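Local atomic coordinates of peroxisomal acyl-coenzyme A oxidase 1 (Arabidopsis thaliana, PDB entry 1W07), a protein that oxidises long- and medium-chain acyl-CoAs to 2-trans-enoyl-CoAs in peroxisomal beta-oxidation, using FAD and passing the electrons to oxygen to yield hydrogen peroxide. Residues 307-312 with 623-628; 397-402 with 616-621. The protein carries 1 engineered substitution. All coordinates share one frame; numbering follows the deposited sequence.

Contacts 1 and 2 are neighbours, their centres about 8 Å apart, and both lead from the C-terminal part of the chain, residues 616-628, to the FAD. In contact 1 Arg310 reaches the pyrophosphate by its guanidinium; in contact 2 Gly401 does so by its backbone N. The two meet around O1P, which accepts from Gly401 N and lies over one face of the Arg310 guanidinium, while the arginine's own bonds go to O2A. Their side chains meet too, His402 coming within about 4 Å of Arg310 at the nearest atoms. On the far side from the cofactor, Val625 CG2 of contact 1 packs on Leu618 O of contact 2 at 3.6 Å. The second subunit touches both contacts.

Contact 1: 307-312 with 623-628. With FAD (flavin-adenine dinucleotide), chain C.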
loop_
_atom_site.group_PDB
_atom_site.type_symbol
_atom_site.label_atom_id
_atom_site.label_comp_id
_atom_site.label_asym_id
_atom_site.label_seq_id
_atom_site.Cartn_x
_atom_site.Cartn_y
_atom_site.Cartn_z
ATOM N N SER B 307 1.971 -5.433 18.459
ATOM C CA SER B 307 2.457 -4.194 19.080
ATOM C C SER B 307 2.595 -4.357 20.592
ATOM O O SER B 307 3.400 -3.682 21.229
ATOM C CB SER B 307 1.511 -3.028 18.789
ATOM O OG SER B 307 1.515 -2.677 17.411
ATOM N N ALA B 308 1.796 -5.252 21.156
ATOM C CA ALA B 308 1.827 -5.520 22.591
ATOM C C ALA B 308 2.940 -6.510 22.923
ATOM O O ALA B 308 3.440 -6.541 24.048
ATOM C CB ALA B 308 0.487 -6.070 23.048
ATOM N N VAL B 309 3.323 -7.321 21.940
ATOM C CA VAL B 309 4.387 -8.306 22.145
ATOM C C VAL B 309 5.755 -7.690 21.859
ATOM O O VAL B 309 6.702 -7.873 22.623
ATOM C CB VAL B 309 4.215 -9.537 21.217
ATOM C CG1 VAL B 309 5.472 -10.389 21.246
ATOM C CG2 VAL B 309 3.013 -10.369 21.656
ATOM N N ARG B 310 5.847 -6.957 20.757
ATOM C CA ARG B 310 7.105 -6.338 20.365
ATOM C C ARG B 310 7.578 -5.223 21.303
ATOM O O ARG B 310 6.835 -4.285 21.607
ATOM C CB ARG B 310 6.980 -5.794 18.944
ATOM C CG ARG B 310 8.239 -5.127 18.407
ATOM C CD ARG B 310 9.377 -6.125 18.184
ATOM N NE ARG B 310 10.509 -5.485 17.521
ATOM C CZ ARG B 310 11.557 -6.136 17.014
ATOM N NH1 ARG B 310 11.630 -7.465 17.081
ATOM N NH2 ARG B 310 12.546 -5.458 16.434
ATOM N N ARG B 311 8.814 -5.341 21.775
ATOM C CA ARG B 311 9.408 -4.337 22.651
ATOM C C ARG B 311 10.647 -3.812 21.945
ATOM O O ARG B 311 11.414 -4.585 21.349
ATOM C CB ARG B 311 9.789 -4.946 24.010
ATOM C CG ARG B 311 8.594 -5.356 24.888
ATOM C CD ARG B 311 9.034 -6.236 26.064
ATOM N NE ARG B 311 7.911 -6.676 26.899
ATOM C CZ ARG B 311 7.297 -5.918 27.806
ATOM N NH1 ARG B 311 7.686 -4.665 28.020
ATOM N NH2 ARG B 311 6.290 -6.418 28.508
ATOM N N GLN B 312 10.848 -2.500 21.989
ATOM C CA GLN B 312 12.013 -1.922 21.330
ATOM C C GLN B 312 12.288 -0.541 21.917
ATOM O O GLN B 312 11.412 0.327 21.920
ATOM C CB GLN B 312 11.756 -1.824 19.819
ATOM C CG GLN B 312 13.017 -1.729 18.940
ATOM C CD GLN B 312 13.758 -3.060 18.756
ATOM O OE1 GLN B 312 14.747 -3.139 18.015
ATOM N NE2 GLN B 312 13.288 -4.103 19.433
ATOM N N GLY B 623 0.267 -14.792 21.564
ATOM C CA GLY B 623 1.448 -13.954 21.526
ATOM C C GLY B 623 2.785 -14.674 21.472
ATOM O O GLY B 623 3.812 -14.061 21.751
ATOM N N ASN B 624 2.790 -15.958 21.110
ATOM C CA ASN B 624 4.030 -16.741 21.025
ATOM C C ASN B 624 4.630 -16.538 19.625
ATOM O O ASN B 624 4.761 -17.461 18.835
ATOM C CB ASN B 624 3.699 -18.225 21.298
ATOM C CG ASN B 624 4.938 -19.069 21.561
ATOM O OD1 ASN B 624 5.914 -18.588 22.130
ATOM N ND2 ASN B 624 4.889 -20.339 21.170
ATOM N N VAL B 625 5.006 -15.293 19.341
ATOM C CA VAL B 625 5.513 -14.895 18.033
ATOM C C VAL B 625 6.869 -15.430 17.567
ATOM O O VAL B 625 6.964 -16.136 16.554
ATOM C CB VAL B 625 5.558 -13.329 17.931
ATOM C CG1 VAL B 625 6.002 -12.886 16.539
ATOM C CG2 VAL B 625 4.187 -12.757 18.242
ATOM N N TYR B 626 7.915 -15.081 18.294
ATOM C CA TYR B 626 9.251 -15.451 17.872
ATOM C C TYR B 626 9.452 -16.932 17.625
ATOM O O TYR B 626 9.977 -17.320 16.583
ATOM C CB TYR B 626 10.269 -14.886 18.863
ATOM C CG TYR B 626 10.194 -13.369 18.952
ATOM C CD1 TYR B 626 10.214 -12.722 20.184
ATOM C CD2 TYR B 626 10.074 -12.583 17.800
ATOM C CE1 TYR B 626 10.117 -11.332 20.279
ATOM C CE2 TYR B 626 9.972 -11.187 17.879
ATOM C CZ TYR B 626 9.992 -10.569 19.124
ATOM O OH TYR B 626 9.865 -9.203 19.221
ATOM N N PRO B 627 9.036 -17.780 18.570
ATOM C CA PRO B 627 9.231 -19.209 18.339
ATOM C C PRO B 627 8.486 -19.669 17.088
ATOM O O PRO B 627 8.998 -20.481 16.326
ATOM C CB PRO B 627 8.688 -19.844 19.619
ATOM C CG PRO B 627 9.015 -18.804 20.661
ATOM C CD PRO B 627 8.623 -17.519 19.963
ATOM N N LYS B 628 7.294 -19.127 16.868
ATOM C CA LYS B 628 6.492 -19.516 15.712
ATOM C C LYS B 628 7.030 -18.989 14.392
ATOM O O LYS B 628 6.770 -19.567 13.336
ATOM C CB LYS B 628 5.045 -19.076 15.906
ATOM C CG LYS B 628 4.333 -19.846 17.025
ATOM C CD LYS B 628 4.130 -21.308 16.618
ATOM C CE LYS B 628 3.547 -22.179 17.737
ATOM N NZ LYS B 628 3.320 -23.583 17.256
HETATM P PA FAD C . 10.916 -1.989 15.217
HETATM O O1A FAD C . 12.010 -1.025 15.476
HETATM O O2A FAD C . 10.738 -3.131 16.143
HETATM O O5B FAD C . 9.537 -1.168 15.094
HETATM C C5B FAD C . 8.270 -1.831 15.051
HETATM C C4B FAD C . 7.147 -0.816 15.286
HETATM O O4B FAD C . 7.462 -0.128 16.515
HETATM C C3B FAD C . 7.137 0.250 14.186
HETATM O O3B FAD C . 5.830 0.822 14.081
HETATM C C2B FAD C . 8.132 1.273 14.731
HETATM O O2B FAD C . 7.826 2.568 14.206
HETATM C C1B FAD C . 7.725 1.252 16.207
HETATM N N9A FAD C . 8.810 1.766 17.069
HETATM C C8A FAD C . 9.929 1.113 17.391
HETATM N N7A FAD C . 10.671 1.864 18.201
HETATM C C5A FAD C . 10.014 3.003 18.407
HETATM C C6A FAD C . 10.294 4.139 19.155
HETATM N N6A FAD C . 11.402 4.215 19.884
HETATM N N1A FAD C . 9.361 5.184 19.160
HETATM C C2A FAD C . 8.178 5.058 18.420
HETATM N N3A FAD C . 7.950 3.962 17.717
HETATM C C4A FAD C . 8.828 2.946 17.692
HETATM N N1 FAD C . 19.366 -6.380 8.811
HETATM C C2 FAD C . 20.718 -6.734 8.736
HETATM O O2 FAD C . 21.401 -6.779 9.756
HETATM N N3 FAD C . 21.263 -7.083 7.492
HETATM C C4 FAD C . 20.458 -7.089 6.344
HETATM O O4 FAD C . 20.944 -7.403 5.260
HETATM C C4X FAD C . 19.117 -6.738 6.431
HETATM N N5 FAD C . 18.289 -6.804 5.300
HETATM C C5X FAD C . 16.928 -6.485 5.384
HETATM C C6 FAD C . 16.093 -6.684 4.289
HETATM C C7 FAD C . 14.715 -6.514 4.422
HETATM C C7M FAD C . 13.814 -6.787 3.216
HETATM C C8 FAD C . 14.174 -6.133 5.651
HETATM C C8M FAD C . 12.661 -5.983 5.847
HETATM C C9 FAD C . 15.017 -5.917 6.737
HETATM C C9A FAD C . 16.395 -6.092 6.613
HETATM N N10 FAD C . 17.232 -5.974 7.730
HETATM C C10 FAD C . 18.572 -6.378 7.658
HETATM C "C1'" FAD C . 16.694 -5.505 9.030
HETATM C "C2'" FAD C . 16.488 -3.987 8.953
HETATM O "O2'" FAD C . 17.702 -3.363 8.524
HETATM C "C3'" FAD C . 16.037 -3.337 10.264
HETATM O "O3'" FAD C . 16.974 -3.632 11.304
HETATM C "C4'" FAD C . 14.643 -3.797 10.699
HETATM O "O4'" FAD C . 13.752 -3.877 9.584
HETATM C "C5'" FAD C . 14.076 -2.821 11.729
HETATM O "O5'" FAD C . 12.694 -3.106 11.946
HETATM P P FAD C . 12.176 -3.674 13.356
HETATM O O1P FAD C . 11.514 -4.970 13.092
HETATM O O2P FAD C . 13.285 -3.627 14.335
HETATM O O3P FAD C . 11.060 -2.576 13.727
HETATM O O HOH W 1 10.303 -8.088 21.518
#
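The guanidinium of Arg310 has FAD O1P over one face and the hydroxyl of Tyr626 at its edge, 17° out of its plane. NH1 gives a hydrogen bond to Tyr626 OH at 3.3 Å. The two flat groups stand steeply to each other, planes 65° apart, so they do not stack; NH1 comes to the tyrosine obliquely, near its hydroxyl end. At the edge of the Tyr626 ring, in its plane, sits a water whose O lies 2.6 Å from Tyr626 OH; the same water accepts from Arg311 N at 3.1 Å and so bridges the phenol to the backbone of 307-312. On the cofactor side NE of Arg310 donates to FAD O2A at 2.7 Å, and NH2 adds a weak bond to the same oxygen. The arginine gets there by leaving the backbone with CG anti to N and then bending at chi2 (68°), which swings its end between phosphate and tyrosine. A leucine here would probably leave FAD O2A without these donors and their positive charge, and Tyr626 OH without its bond from NH1.

Behind the polar group lies an apolar one. Val309, in the last turn of helix 278-309, sets CG1 against Val625 CG2 at 4.0 Å and CG2 against Gly623 O at 3.8 Å. Gly623, at positive phi, lies so close under Val309 that a side chain there would be tight against CG2. The second subunit closes the site: its Leu140 O takes a weak bond from Arg310 NH1, while its Gly143 N and Asn145 N bond to Gln312 OE1. This is the FAD pyrophosphate site of an acyl-CoA oxidase, built at the dimer interface from both subunits.

Contact 2: 397-402 with 616-621; sequences KLCGGH and SVLGRY. With FAD (flavin-adenine dinucleotide), chain C.
Leu618 pushes both methyls of its isobutyl group against Cys399 and His402. Its CG lies beside the backbone N, and CD1 is then carried out anti to CA (chi2 -171°), so that this methyl reaches 3.6 Å from Cys399 CB, with SG alongside at 3.7 Å. The other methyl, CD2, rests on His402 CB at 3.9 Å. Only the first carbon of the His402 side chain serves this contact; its imidazole extends toward the second subunit, where NE2 bonds to Leu140 O and ND1 to Trp175 NE1. Leu618 sits in a type I turn, Val617 to Arg620, steadied by Ser616 OG, which accepts from Gly619 N at 2.9 Å in an ST motif. Between Cys399 and His402 the chain turns to the FAD: Gly401 N donates to O1P at 3.0 Å, and a side chain on Gly400 would run into O3P. No hydrogen bond joins 397-402 to 616-621. The contact is therefore apolar packing, one leucine methyl on the Cys399 methylene and sulfur and the other on the His402 methylene, while Gly401 N is turned to the cofactor and the imidazole to the partner subunit.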
loop_
_atom_site.group_PDB
_atom_site.type_symbol
_atom_site.label_atom_id
_atom_site.label_comp_id
_atom_site.label_asym_id
_atom_site.label_seq_id
_atom_site.Cartn_x
_atom_site.Cartn_y
_atom_site.Cartn_z
ATOM N N LYS B 397 3.213 -1.992 8.152
ATOM C CA LYS B 397 4.354 -1.165 8.526
ATOM C C LYS B 397 4.478 -1.078 10.047
ATOM O O LYS B 397 5.580 -0.938 10.591
ATOM C CB LYS B 397 4.215 0.250 7.948
ATOM C CG LYS B 397 4.304 0.321 6.420
ATOM C CD LYS B 397 4.676 1.739 5.978
ATOM C CE LYS B 397 4.865 1.820 4.463
ATOM N NZ LYS B 397 3.583 1.668 3.720
ATOM N N LEU B 398 3.345 -1.144 10.736
ATOM C CA LEU B 398 3.344 -1.080 12.191
ATOM C C LEU B 398 4.046 -2.296 12.802
ATOM O O LEU B 398 4.444 -2.270 13.970
ATOM C CB LEU B 398 1.903 -0.983 12.710
ATOM C CG LEU B 398 1.274 0.406 12.525
ATOM C CD1 LEU B 398 -0.222 0.345 12.776
ATOM C CD2 LEU B 398 1.941 1.386 13.478
ATOM N N CYS B 399 4.198 -3.359 12.010
ATOM C CA CYS B 399 4.855 -4.574 12.488
ATOM C C CYS B 399 6.348 -4.586 12.106
ATOM O O CYS B 399 7.018 -5.612 12.204
ATOM C CB CYS B 399 4.155 -5.823 11.929
ATOM S SG CYS B 399 2.601 -6.205 12.655
ATOM N N GLY B 400 6.874 -3.434 11.695
ATOM C CA GLY B 400 8.282 -3.342 11.345
ATOM C C GLY B 400 8.770 -4.372 10.334
ATOM O O GLY B 400 8.019 -4.796 9.461
ATOM N N GLY B 401 10.030 -4.781 10.446
ATOM C CA GLY B 401 10.588 -5.753 9.521
ATOM C C GLY B 401 9.813 -7.047 9.344
ATOM O O GLY B 401 9.560 -7.472 8.208
ATOM N N HIS B 402 9.443 -7.680 10.456
ATOM C CA HIS B 402 8.709 -8.945 10.419
ATOM C C HIS B 402 7.380 -8.840 9.697
ATOM O O HIS B 402 6.852 -9.842 9.236
ATOM C CB HIS B 402 8.477 -9.500 11.841
ATOM C CG HIS B 402 9.731 -9.736 12.613
ATOM N ND1 HIS B 402 10.912 -10.137 12.025
ATOM C CD2 HIS B 402 9.985 -9.629 13.937
ATOM C CE1 HIS B 402 11.840 -10.262 12.956
ATOM N NE2 HIS B 402 11.303 -9.958 14.125
ATOM N N SER B 616 -1.790 -15.668 10.928
ATOM C CA SER B 616 -0.723 -14.735 11.252
ATOM C C SER B 616 0.108 -15.149 12.439
ATOM O O SER B 616 -0.418 -15.391 13.525
ATOM C CB SER B 616 -1.319 -13.364 11.559
ATOM O OG SER B 616 -0.327 -12.481 12.054
ATOM N N VAL B 617 1.412 -15.193 12.233
ATOM C CA VAL B 617 2.322 -15.562 13.296
ATOM C C VAL B 617 2.480 -14.376 14.252
ATOM O O VAL B 617 2.569 -14.553 15.462
ATOM C CB VAL B 617 3.714 -15.950 12.722
ATOM C CG1 VAL B 617 4.696 -16.146 13.868
ATOM C CG2 VAL B 617 3.600 -17.233 11.862
ATOM N N LEU B 618 2.498 -13.162 13.712
ATOM C CA LEU B 618 2.668 -11.985 14.553
ATOM C C LEU B 618 1.415 -11.714 15.372
ATOM O O LEU B 618 1.488 -11.166 16.477
ATOM C CB LEU B 618 2.982 -10.755 13.694
ATOM C CG LEU B 618 4.128 -10.849 12.676
ATOM C CD1 LEU B 618 4.367 -9.458 12.130
ATOM C CD2 LEU B 618 5.413 -11.414 13.307
ATOM N N GLY B 619 0.271 -12.126 14.824
ATOM C CA GLY B 619 -0.995 -11.886 15.479
ATOM C C GLY B 619 -1.625 -13.035 16.233
ATOM O O GLY B 619 -2.811 -12.987 16.552
ATOM N N ARG B 620 -0.839 -14.067 16.517
ATOM C CA ARG B 620 -1.336 -15.228 17.232
ATOM C C ARG B 620 -2.003 -14.801 18.523
ATOM O O ARG B 620 -1.524 -13.912 19.224
ATOM C CB ARG B 620 -0.197 -16.191 17.588
ATOM C CG ARG B 620 0.408 -16.980 16.447
ATOM C CD ARG B 620 1.561 -17.827 17.010
ATOM N NE ARG B 620 1.090 -18.747 18.039
ATOM C CZ ARG B 620 0.561 -19.943 17.786
ATOM N NH1 ARG B 620 0.447 -20.374 16.535
ATOM N NH2 ARG B 620 0.108 -20.698 18.782
ATOM N N TYR B 621 -3.100 -15.467 18.852
ATOM C CA TYR B 621 -3.839 -15.198 20.074
ATOM C C TYR B 621 -2.934 -15.261 21.309
ATOM O O TYR B 621 -3.002 -14.390 22.187
ATOM C CB TYR B 621 -4.970 -16.225 20.226
ATOM C CG TYR B 621 -5.767 -16.083 21.504
ATOM C CD1 TYR B 621 -6.869 -15.230 21.566
ATOM C CD2 TYR B 621 -5.390 -16.758 22.670
ATOM C CE1 TYR B 621 -7.579 -15.050 22.760
ATOM C CE2 TYR B 621 -6.096 -16.584 23.868
ATOM C CZ TYR B 621 -7.184 -15.729 23.906
ATOM O OH TYR B 621 -7.865 -15.536 25.094
HETATM P PA FAD C . 10.916 -1.989 15.217
HETATM O O1A FAD C . 12.010 -1.025 15.476
HETATM O O2A FAD C . 10.738 -3.131 16.143
HETATM O O5B FAD C . 9.537 -1.168 15.094
HETATM C C5B FAD C . 8.270 -1.831 15.051
HETATM C C4B FAD C . 7.147 -0.816 15.286
HETATM O O4B FAD C . 7.462 -0.128 16.515
HETATM C C3B FAD C . 7.137 0.250 14.186
HETATM O O3B FAD C . 5.830 0.822 14.081
HETATM C C2B FAD C . 8.132 1.273 14.731
HETATM O O2B FAD C . 7.826 2.568 14.206
HETATM C C1B FAD C . 7.725 1.252 16.207
HETATM N N9A FAD C . 8.810 1.766 17.069
HETATM C C8A FAD C . 9.929 1.113 17.391
HETATM N N7A FAD C . 10.671 1.864 18.201
HETATM C C5A FAD C . 10.014 3.003 18.407
HETATM C C6A FAD C . 10.294 4.139 19.155
HETATM N N6A FAD C . 11.402 4.215 19.884
HETATM N N1A FAD C . 9.361 5.184 19.160
HETATM C C2A FAD C . 8.178 5.058 18.420
HETATM N N3A FAD C . 7.950 3.962 17.717
HETATM C C4A FAD C . 8.828 2.946 17.692
HETATM N N1 FAD C . 19.366 -6.380 8.811
HETATM C C2 FAD C . 20.718 -6.734 8.736
HETATM O O2 FAD C . 21.401 -6.779 9.756
HETATM N N3 FAD C . 21.263 -7.083 7.492
HETATM C C4 FAD C . 20.458 -7.089 6.344
HETATM O O4 FAD C . 20.944 -7.403 5.260
HETATM C C4X FAD C . 19.117 -6.738 6.431
HETATM N N5 FAD C . 18.289 -6.804 5.300
HETATM C C5X FAD C . 16.928 -6.485 5.384
HETATM C C6 FAD C . 16.093 -6.684 4.289
HETATM C C7 FAD C . 14.715 -6.514 4.422
HETATM C C7M FAD C . 13.814 -6.787 3.216
HETATM C C8 FAD C . 14.174 -6.133 5.651
HETATM C C8M FAD C . 12.661 -5.983 5.847
HETATM C C9 FAD C . 15.017 -5.917 6.737
HETATM C C9A FAD C . 16.395 -6.092 6.613
HETATM N N10 FAD C . 17.232 -5.974 7.730
HETATM C C10 FAD C . 18.572 -6.378 7.658
HETATM C "C1'" FAD C . 16.694 -5.505 9.030
HETATM C "C2'" FAD C . 16.488 -3.987 8.953
HETATM O "O2'" FAD C . 17.702 -3.363 8.524
HETATM C "C3'" FAD C . 16.037 -3.337 10.264
HETATM O "O3'" FAD C . 16.974 -3.632 11.304
HETATM C "C4'" FAD C . 14.643 -3.797 10.699
HETATM O "O4'" FAD C . 13.752 -3.877 9.584
HETATM C "C5'" FAD C . 14.076 -2.821 11.729
HETATM O "O5'" FAD C . 12.694 -3.106 11.946
HETATM P P FAD C . 12.176 -3.674 13.356
HETATM O O1P FAD C . 11.514 -4.970 13.092
HETATM O O2P FAD C . 13.285 -3.627 14.335
HETATM O O3P FAD C . 11.060 -2.576 13.727
#